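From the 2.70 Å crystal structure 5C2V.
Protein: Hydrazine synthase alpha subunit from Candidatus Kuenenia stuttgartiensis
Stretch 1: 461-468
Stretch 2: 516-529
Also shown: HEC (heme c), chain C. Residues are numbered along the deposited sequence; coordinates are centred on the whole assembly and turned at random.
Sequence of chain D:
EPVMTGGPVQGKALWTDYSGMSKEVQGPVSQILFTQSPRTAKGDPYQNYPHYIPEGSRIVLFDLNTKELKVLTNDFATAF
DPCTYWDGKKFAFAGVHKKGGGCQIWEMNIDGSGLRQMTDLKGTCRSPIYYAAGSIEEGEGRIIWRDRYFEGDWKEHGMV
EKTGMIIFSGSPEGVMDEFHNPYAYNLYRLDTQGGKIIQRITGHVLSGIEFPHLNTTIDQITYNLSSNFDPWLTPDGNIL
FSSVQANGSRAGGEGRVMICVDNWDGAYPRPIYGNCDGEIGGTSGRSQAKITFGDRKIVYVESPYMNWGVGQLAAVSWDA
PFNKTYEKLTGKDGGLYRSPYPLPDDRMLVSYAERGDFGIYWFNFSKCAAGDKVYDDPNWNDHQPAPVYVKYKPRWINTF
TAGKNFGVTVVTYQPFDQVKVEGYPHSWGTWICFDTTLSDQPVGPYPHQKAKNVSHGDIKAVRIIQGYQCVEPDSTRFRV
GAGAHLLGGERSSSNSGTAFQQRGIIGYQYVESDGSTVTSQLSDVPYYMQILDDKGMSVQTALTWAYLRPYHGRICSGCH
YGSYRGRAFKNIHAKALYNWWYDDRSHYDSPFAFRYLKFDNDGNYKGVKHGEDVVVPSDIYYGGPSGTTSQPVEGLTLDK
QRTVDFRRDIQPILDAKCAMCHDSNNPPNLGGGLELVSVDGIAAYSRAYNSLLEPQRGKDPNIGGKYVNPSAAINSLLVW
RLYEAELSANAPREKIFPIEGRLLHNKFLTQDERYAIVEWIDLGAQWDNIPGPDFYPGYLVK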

ATOM      1  N   ALA D 461     -29.588  11.535  -4.856  1.00 54.48           N
ATOM      2  CA  ALA D 461     -29.975  10.319  -5.558  1.00 53.30           C
ATOM      3  C   ALA D 461     -28.849   9.295  -5.591  1.00 50.46           C
ATOM      4  O   ALA D 461     -27.781   9.502  -5.015  1.00 53.01           O
ATOM      5  CB  ALA D 461     -30.424  10.652  -6.973  1.00 41.68           C
ATOM      6  N   VAL D 462     -29.109   8.182  -6.268  1.00 44.53           N
ATOM      7  CA  VAL D 462     -28.121   7.133  -6.466  1.00 43.91           C
ATOM      8  C   VAL D 462     -28.166   6.627  -7.903  1.00 54.78           C
ATOM      9  O   VAL D 462     -29.243   6.494  -8.500  1.00 59.43           O
ATOM     10  CB  VAL D 462     -28.330   5.939  -5.502  1.00 54.46           C
ATOM     11  CG1 VAL D 462     -28.003   6.337  -4.071  1.00 51.00           C
ATOM     12  CG2 VAL D 462     -29.747   5.394  -5.607  1.00 40.82           C
ATOM     13  N   ARG D 463     -26.984   6.363  -8.452  1.00 57.65           N
ATOM     14  CA  ARG D 463     -26.860   5.767  -9.774  1.00 55.82           C
ATOM     15  C   ARG D 463     -26.613   4.269  -9.653  1.00 48.70           C
ATOM     16  O   ARG D 463     -25.738   3.831  -8.907  1.00 52.95           O
ATOM     17  CB  ARG D 463     -25.729   6.423 -10.571  1.00 42.41           C
ATOM     18  CG  ARG D 463     -25.505   5.789 -11.938  1.00 51.14           C
ATOM     19  CD  ARG D 463     -24.327   6.406 -12.678  1.00 52.39           C
ATOM     20  NE  ARG D 463     -24.546   7.813 -13.004  1.00 50.88           N
ATOM     21  CZ  ARG D 463     -23.914   8.822 -12.415  1.00 48.09           C
ATOM     22  NH1 ARG D 463     -23.016   8.583 -11.469  1.00 32.09           N
ATOM     23  NH2 ARG D 463     -24.177  10.072 -12.775  1.00 28.97           N
ATOM     24  N   ILE D 464     -27.395   3.491 -10.391  1.00 50.89           N
ATOM     25  CA  ILE D 464     -27.278   2.042 -10.386  1.00 57.72           C
ATOM     26  C   ILE D 464     -26.774   1.556 -11.739  1.00 48.00           C
ATOM     27  O   ILE D 464     -27.387   1.825 -12.783  1.00 42.60           O
ATOM     28  CB  ILE D 464     -28.615   1.359 -10.058  1.00 60.17           C
ATOM     29  CG1 ILE D 464     -29.296   2.061  -8.881  1.00 50.58           C
ATOM     30  CG2 ILE D 464     -28.396  -0.114  -9.757  1.00 57.24           C
ATOM     31  CD1 ILE D 464     -30.649   1.487  -8.528  1.00 48.34           C
ATOM     32  N   ILE D 465     -25.660   0.829 -11.688  1.00 37.15           N
ATOM     33  CA  ILE D 465     -24.892   0.432 -12.862  1.00 49.21           C
ATOM     34  C   ILE D 465     -24.820  -1.088 -12.998  1.00 48.71           C
ATOM     35  O   ILE D 465     -24.568  -1.785 -12.019  1.00 40.38           O
ATOM     36  CB  ILE D 465     -23.454   0.996 -12.783  1.00 44.91           C
ATOM     37  CG1 ILE D 465     -23.475   2.526 -12.787  1.00 64.19           C
ATOM     38  CG2 ILE D 465     -22.589   0.462 -13.915  1.00 44.77           C
ATOM     39  CD1 ILE D 465     -22.118   3.153 -12.545  1.00 60.90           C
ATOM     40  N   GLN D 466     -25.036  -1.598 -14.208  1.00 39.20           N
ATOM     41  CA  GLN D 466     -24.916  -3.032 -14.462  1.00 57.04           C
ATOM     42  C   GLN D 466     -23.660  -3.369 -15.258  1.00 51.24           C
ATOM     43  O   GLN D 466     -23.450  -2.849 -16.354  1.00 44.99           O
ATOM     44  CB  GLN D 466     -26.143  -3.560 -15.204  1.00 58.62           C
ATOM     45  CG  GLN D 466     -26.068  -5.044 -15.532  1.00 54.89           C
ATOM     46  CD  GLN D 466     -27.258  -5.527 -16.335  1.00 63.21           C
ATOM     47  OE1 GLN D 466     -28.264  -4.828 -16.460  1.00 57.18           O
ATOM     48  NE2 GLN D 466     -27.150  -6.731 -16.886  1.00 57.24           N
ATOM     49  N   GLY D 467     -22.828  -4.240 -14.699  1.00 38.79           N
ATOM     50  CA  GLY D 467     -21.636  -4.703 -15.384  1.00 48.19           C
ATOM     51  C   GLY D 467     -21.933  -5.625 -16.550  1.00 49.43           C
ATOM     52  O   GLY D 467     -22.654  -6.612 -16.406  1.00 71.05           O
ATOM     53  N   TYR D 468     -21.370  -5.304 -17.711  1.00 59.02           N
ATOM     54  CA  TYR D 468     -21.501  -6.158 -18.884  1.00 34.52           C
ATOM     55  C   TYR D 468     -20.299  -7.084 -18.993  1.00 42.35           C
ATOM     56  O   TYR D 468     -19.153  -6.635 -18.940  1.00 61.31           O
ATOM     57  CB  TYR D 468     -21.634  -5.327 -20.160  1.00 28.80           C
ATOM     58  CG  TYR D 468     -22.815  -4.384 -20.178  1.00 47.27           C
ATOM     59  CD1 TYR D 468     -23.957  -4.650 -19.432  1.00 41.34           C
ATOM     60  CD2 TYR D 468     -22.789  -3.228 -20.947  1.00 50.54           C
ATOM     61  CE1 TYR D 468     -25.037  -3.787 -19.450  1.00 49.92           C
ATOM     62  CE2 TYR D 468     -23.863  -2.362 -20.971  1.00 52.22           C
ATOM     63  CZ  TYR D 468     -24.984  -2.645 -20.221  1.00 50.30           C
ATOM     64  OH  TYR D 468     -26.055  -1.781 -20.246  1.00 53.17           O
ATOM     65  N   SER D 516     -31.978   7.776   3.462  1.00 67.76           N
ATOM     66  CA  SER D 516     -32.498   6.444   3.175  1.00 56.13           C
ATOM     67  C   SER D 516     -32.985   6.335   1.736  1.00 43.55           C
ATOM     68  O   SER D 516     -33.576   7.272   1.200  1.00 49.57           O
ATOM     69  CB  SER D 516     -33.633   6.091   4.139  1.00 56.35           C
ATOM     70  OG  SER D 516     -34.715   6.996   4.009  1.00 69.40           O
ATOM     71  N   THR D 517     -32.731   5.192   1.109  1.00 42.23           N
ATOM     72  CA  THR D 517     -33.199   4.961  -0.252  1.00 47.42           C
ATOM     73  C   THR D 517     -33.596   3.502  -0.454  1.00 50.45           C
ATOM     74  O   THR D 517     -33.055   2.607   0.191  1.00 48.70           O
ATOM     75  CB  THR D 517     -32.133   5.354  -1.297  1.00 46.94           C
ATOM     76  OG1 THR D 517     -32.692   5.263  -2.614  1.00 60.39           O
ATOM     77  CG2 THR D 517     -30.916   4.445  -1.200  1.00 42.09           C
ATOM     78  N   VAL D 518     -34.557   3.274  -1.341  1.00 44.19           N
ATOM     79  CA  VAL D 518     -35.017   1.927  -1.654  1.00 41.14           C
ATOM     80  C   VAL D 518     -35.474   1.873  -3.107  1.00 45.63           C
ATOM     81  O   VAL D 518     -36.037   2.841  -3.620  1.00 50.04           O
ATOM     82  CB  VAL D 518     -36.166   1.486  -0.711  1.00 53.82           C
ATOM     83  CG1 VAL D 518     -37.336   2.456  -0.795  1.00 45.25           C
ATOM     84  CG2 VAL D 518     -36.616   0.065  -1.025  1.00 35.73           C
ATOM     85  N   THR D 519     -35.219   0.756  -3.781  1.00 34.84           N
ATOM     86  CA  THR D 519     -35.630   0.640  -5.174  1.00 45.00           C
ATOM     87  C   THR D 519     -35.881  -0.792  -5.629  1.00 50.45           C
ATOM     88  O   THR D 519     -35.412  -1.756  -5.015  1.00 48.99           O
ATOM     89  CB  THR D 519     -34.583   1.262  -6.120  1.00 48.68           C
ATOM     90  OG1 THR D 519     -35.177   1.507  -7.400  1.00 46.64           O
ATOM     91  CG2 THR D 519     -33.392   0.334  -6.286  1.00 29.60           C
ATOM     92  N   SER D 520     -36.641  -0.902  -6.715  1.00 46.63           N
ATOM     93  CA  SER D 520     -36.841  -2.158  -7.422  1.00 59.20           C
ATOM     94  C   SER D 520     -36.029  -2.129  -8.712  1.00 61.61           C
ATOM     95  O   SER D 520     -35.936  -1.092  -9.369  1.00 55.72           O
ATOM     96  CB  SER D 520     -38.324  -2.386  -7.727  1.00 68.80           C
ATOM     97  OG  SER D 520     -39.112  -2.294  -6.554  1.00 60.78           O
ATOM     98  N   GLN D 521     -35.442  -3.263  -9.073  1.00 64.64           N
ATOM     99  CA  GLN D 521     -34.550  -3.324 -10.223  1.00 64.90           C
ATOM    100  C   GLN D 521     -34.381  -4.747 -10.738  1.00 60.85           C
ATOM    101  O   GLN D 521     -34.984  -5.682 -10.216  1.00 66.05           O
ATOM    102  CB  GLN D 521     -33.185  -2.750  -9.859  1.00 54.36           C
ATOM    103  CG  GLN D 521     -32.464  -3.564  -8.803  1.00 55.09           C
ATOM    104  CD  GLN D 521     -31.018  -3.159  -8.643  1.00 61.17           C
ATOM    105  OE1 GLN D 521     -30.708  -1.987  -8.434  1.00 55.12           O
ATOM    106  NE2 GLN D 521     -30.121  -4.128  -8.754  1.00 37.31           N
ATOM    107  N   LEU D 522     -33.536  -4.898 -11.753  1.00 58.09           N
ATOM    108  CA  LEU D 522     -33.252  -6.197 -12.352  1.00 47.01           C
ATOM    109  C   LEU D 522     -32.645  -7.167 -11.343  1.00 58.07           C
ATOM    110  O   LEU D 522     -31.989  -6.756 -10.386  1.00 60.85           O
ATOM    111  CB  LEU D 522     -32.306  -6.039 -13.544  1.00 46.88           C
ATOM    112  CG  LEU D 522     -32.804  -5.277 -14.771  1.00 62.03           C
ATOM    113  CD1 LEU D 522     -31.629  -4.774 -15.591  1.00 61.06           C
ATOM    114  CD2 LEU D 522     -33.695  -6.169 -15.616  1.00 60.33           C
ATOM    115  N   SER D 523     -32.874  -8.457 -11.564  1.00 57.82           N
ATOM    116  CA  SER D 523     -32.322  -9.490 -10.697  1.00 56.62           C
ATOM    117  C   SER D 523     -31.544 -10.505 -11.528  1.00 59.34           C
ATOM    118  O   SER D 523     -31.675 -10.542 -12.752  1.00 50.28           O
ATOM    119  CB  SER D 523     -33.432 -10.182  -9.904  1.00 69.48           C
ATOM    120  OG  SER D 523     -34.284 -10.927 -10.755  1.00 86.73           O
ATOM    121  N   ASP D 524     -30.727 -11.310 -10.853  1.00 51.39           N
ATOM    122  CA  ASP D 524     -29.843 -12.281 -11.501  1.00 63.80           C
ATOM    123  C   ASP D 524     -28.849 -11.609 -12.447  1.00 67.74           C
ATOM    124  O   ASP D 524     -28.374 -12.225 -13.401  1.00 65.91           O
ATOM    125  CB  ASP D 524     -30.653 -13.338 -12.259  1.00 51.63           C
ATOM    126  CG  ASP D 524     -31.384 -14.291 -11.334  1.00 73.59           C
ATOM    127  OD1 ASP D 524     -30.894 -14.527 -10.210  1.00 43.80           O
ATOM    128  OD2 ASP D 524     -32.446 -14.813 -11.736  1.00 78.38           O
ATOM    129  N   VAL D 525     -28.540 -10.343 -12.180  1.00 59.35           N
ATOM    130  CA  VAL D 525     -27.544  -9.611 -12.958  1.00 54.86           C
ATOM    131  C   VAL D 525     -26.598  -8.856 -12.026  1.00 51.43           C
ATOM    132  O   VAL D 525     -27.016  -8.357 -10.980  1.00 64.75           O
ATOM    133  CB  VAL D 525     -28.202  -8.619 -13.946  1.00 55.27           C
ATOM    134  CG1 VAL D 525     -29.010  -9.367 -14.999  1.00 43.24           C
ATOM    135  CG2 VAL D 525     -29.076  -7.620 -13.207  1.00 51.82           C
ATOM    136  N   PRO D 526     -25.308  -8.783 -12.393  1.00 66.94           N
ATOM    137  CA  PRO D 526     -24.327  -8.070 -11.566  1.00 58.12           C
ATOM    138  C   PRO D 526     -24.526  -6.555 -11.605  1.00 48.92           C
ATOM    139  O   PRO D 526     -24.767  -5.998 -12.676  1.00 40.86           O
ATOM    140  CB  PRO D 526     -22.989  -8.466 -12.195  1.00 51.78           C
ATOM    141  CG  PRO D 526     -23.324  -8.760 -13.618  1.00 60.35           C
ATOM    142  CD  PRO D 526     -24.691  -9.381 -13.591  1.00 57.42           C
ATOM    143  N   TYR D 527     -24.419  -5.900 -10.452  1.00 45.80           N
ATOM    144  CA  TYR D 527     -24.631  -4.458 -10.377  1.00 34.98           C
ATOM    145  C   TYR D 527     -23.954  -3.831  -9.160  1.00 41.48           C
ATOM    146  O   TYR D 527     -23.568  -4.529  -8.224  1.00 42.77           O
ATOM    147  CB  TYR D 527     -26.130  -4.139 -10.351  1.00 45.19           C
ATOM    148  CG  TYR D 527     -26.785  -4.340  -9.000  1.00 50.55           C
ATOM    149  CD1 TYR D 527     -27.209  -5.597  -8.594  1.00 52.48           C
ATOM    150  CD2 TYR D 527     -26.985  -3.270  -8.135  1.00 39.83           C
ATOM    151  CE1 TYR D 527     -27.805  -5.788  -7.360  1.00 59.35           C
ATOM    152  CE2 TYR D 527     -27.581  -3.451  -6.900  1.00 58.02           C
ATOM    153  CZ  TYR D 527     -27.990  -4.712  -6.519  1.00 55.86           C
ATOM    154  OH  TYR D 527     -28.586  -4.898  -5.292  1.00 51.21           O
ATOM    155  N   TYR D 528     -23.809  -2.508  -9.189  1.00 45.91           N
ATOM    156  CA  TYR D 528     -23.368  -1.758  -8.016  1.00 41.22           C
ATOM    157  C   TYR D 528     -23.972  -0.354  -8.020  1.00 38.51           C
ATOM    158  O   TYR D 528     -24.707   0.011  -8.939  1.00 40.96           O
ATOM    159  CB  TYR D 528     -21.839  -1.694  -7.947  1.00 52.54           C
ATOM    160  CG  TYR D 528     -21.177  -0.967  -9.095  1.00 53.45           C
ATOM    161  CD1 TYR D 528     -20.852   0.379  -8.995  1.00 52.87           C
ATOM    162  CD2 TYR D 528     -20.860  -1.632 -10.273  1.00 39.49           C
ATOM    163  CE1 TYR D 528     -20.241   1.047 -10.038  1.00 55.18           C
ATOM    164  CE2 TYR D 528     -20.248  -0.973 -11.321  1.00 55.99           C
ATOM    165  CZ  TYR D 528     -19.941   0.367 -11.199  1.00 52.22           C
ATOM    166  OH  TYR D 528     -19.332   1.028 -12.240  1.00 41.40           O
ATOM    167  N   MET D 529     -23.659   0.433  -6.994  1.00 58.23           N
ATOM    168  CA  MET D 529     -24.334   1.711  -6.781  1.00 58.57           C
ATOM    169  C   MET D 529     -23.376   2.877  -6.541  1.00 48.19           C
ATOM    170  O   MET D 529     -22.225   2.683  -6.149  1.00 49.95           O
ATOM    171  CB  MET D 529     -25.296   1.594  -5.599  1.00 48.99           C
ATOM    172  CG  MET D 529     -24.623   1.154  -4.306  1.00 29.95           C
ATOM    173  SD  MET D 529     -25.552  -0.124  -3.442  1.00108.06           S
ATOM    174  CE  MET D 529     -25.453  -1.459  -4.630  1.00 73.32           C
TER
HETATM  175 FE   HEC C 905     -21.450  -1.855  -0.114  1.00 48.54          FE
HETATM  176  CHA HEC C 905     -18.261  -3.106  -0.552  1.00 67.93           C
HETATM  177  CHB HEC C 905     -22.675  -5.056  -0.038  1.00 51.37           C
HETATM  178  CHC HEC C 905     -24.678  -0.631  -0.080  1.00 55.11           C
HETATM  179  CHD HEC C 905     -20.264   1.348  -0.413  1.00 57.58           C
HETATM  180  NA  HEC C 905     -20.623  -3.726  -0.262  1.00 50.11           N
HETATM  181  C1A HEC C 905     -19.286  -4.018  -0.449  1.00 53.49           C
HETATM  182  C2A HEC C 905     -19.143  -5.456  -0.516  1.00 53.17           C
HETATM  183  C3A HEC C 905     -20.357  -5.998  -0.378  1.00 61.40           C
HETATM  184  C4A HEC C 905     -21.315  -4.921  -0.214  1.00 59.62           C
HETATM  185  CMA HEC C 905     -20.689  -7.506  -0.387  1.00 46.79           C
HETATM  186  CAA HEC C 905     -17.813  -6.213  -0.721  1.00 41.94           C
HETATM  187  CBA HEC C 905     -17.283  -6.710   0.621  1.00 45.38           C
HETATM  188  CGA HEC C 905     -16.858  -5.555   1.492  1.00 58.95           C
HETATM  189  O1A HEC C 905     -17.267  -5.516   2.681  1.00 62.20           O
HETATM  190  O2A HEC C 905     -16.113  -4.669   1.001  1.00 66.99           O
HETATM  191  NB  HEC C 905     -23.353  -2.696  -0.203  1.00 71.76           N
HETATM  192  C1B HEC C 905     -23.577  -4.024   0.112  1.00 54.23           C
HETATM  193  C2B HEC C 905     -24.923  -4.136   0.635  1.00 69.38           C
HETATM  194  C3B HEC C 905     -25.482  -2.924   0.620  1.00 62.03           C
HETATM  195  C4B HEC C 905     -24.505  -1.988   0.095  1.00 58.13           C
HETATM  196  CMB HEC C 905     -25.602  -5.436   1.115  1.00 43.09           C
HETATM  197  CAB HEC C 905     -26.915  -2.597   1.099  1.00 38.59           C
HETATM  198  CBB HEC C 905     -27.778  -2.146  -0.101  1.00 38.39           C
HETATM  199  NC  HEC C 905     -22.314   0.020  -0.172  1.00 46.91           N
HETATM  200  C1C HEC C 905     -23.667   0.289  -0.253  1.00 63.74           C
HETATM  201  C2C HEC C 905     -23.830   1.716  -0.439  1.00 58.70           C
HETATM  202  C3C HEC C 905     -22.618   2.241  -0.639  1.00 52.51           C
HETATM  203  C4C HEC C 905     -21.635   1.199  -0.406  1.00 55.43           C
HETATM  204  CMC HEC C 905     -25.169   2.433  -0.718  1.00 44.58           C
HETATM  205  CAC HEC C 905     -22.322   3.728  -0.935  1.00 42.05           C
HETATM  206  CBC HEC C 905     -21.731   3.861  -2.356  1.00 51.78           C
HETATM  207  ND  HEC C 905     -19.559  -1.012  -0.443  1.00 70.58           N
HETATM  208  C1D HEC C 905     -19.318   0.357  -0.501  1.00 49.37           C
HETATM  209  C2D HEC C 905     -17.901   0.583  -0.673  1.00 51.61           C
HETATM  210  C3D HEC C 905     -17.274  -0.815  -0.711  1.00 60.05           C
HETATM  211  C4D HEC C 905     -18.378  -1.735  -0.567  1.00 55.98           C
HETATM  212  CMD HEC C 905     -17.185   1.946  -0.784  1.00 44.49           C
HETATM  213  CAD HEC C 905     -15.785  -1.180  -0.881  1.00 55.11           C
HETATM  214  CBD HEC C 905     -15.335  -0.757  -2.274  1.00 41.68           C
HETATM  215  CGD HEC C 905     -13.876  -1.073  -2.450  1.00 54.79           C
HETATM  216  O1D HEC C 905     -13.293  -0.613  -3.463  1.00 57.99           O
HETATM  217  O2D HEC C 905     -13.296  -1.772  -1.578  1.00 42.45           O

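The backbone arrangement is antiparallel where the stretches are closest. Strand 461-467 runs at 157° to the strand that includes Tyr528 and Met529, and their axes approach to 4.8 Å, a spacing typical of neighbouring strands in one sheet. Strand 517-522 relates to the first strand differently: its axis comes no nearer than 8.9 Å and the directions differ by 37°, so its contacts are made by side chains, without a backbone hydrogen bond.

Main-chain hydrogen bonding centres on Ile465 and Tyr528, an antiparallel hydrogen-bonded pair with CA atoms 5.5 Å apart. Ile465 N donates to Tyr528 O at 3.0 Å with an almost linear angle of 178°; in return Tyr528 N donates to Ile465 O, also at 3.0 Å, at 157°. A third bond, from Gly467 N to Pro526 O, is weak, as its 3.3 Å length and 138° angle indicate. Next to the central pair, Ile464 and Met529 form a non-hydrogen-bonded pair, their CA atoms 4.7 Å apart.

CA-H...O contacts supplement the conventional bonds. Two go to carbonyls that already accept one, Ile465 O (3.1 Å from Tyr527 CA) and Tyr528 O (3.6 Å from Ile464 CA); a third goes to Arg463 O, 3.3 Å from Met529 CA.

Apolar packing divides between the two faces of the sheet. On the face bearing Ile465 and Tyr528, the aliphatic chain lies over the aromatic ring: Ile465 CB is 4.1 Å from the Tyr528 ring centroid and 19° off the ring normal, the geometry of a CH-pi contact. Further out, Ile465 CD1 reaches Tyr528 CE1 at 3.8 Å. The other face carries Ile464 and Tyr527, where Ile464 CG2 approaches Tyr527 CD2 obliquely at 3.8 Å. Ile464 also spans the gap to strand 517-522, placing its CD1 3.7 Å from Thr519 CG2. Val462 makes a looser contact, with its CG2 4.2 Å from Thr517 OG1.

Polar side chains contribute mainly by van der Waals contact here. Gln466 is extended, with chi1 and chi2 both t, and its amide reaches the end of strand 517-522 and the segment after it: OE1 is 3.5 Å from Leu522 CD1, and NE2 is 3.6 Å from Val525 CB. That OE1 is hydrogen-bonded elsewhere in the structure, as is Gln521 OE1, which sits 3.3 Å from Ile464 CG2. Together the two stretches bury 635 Å², summed over both sides.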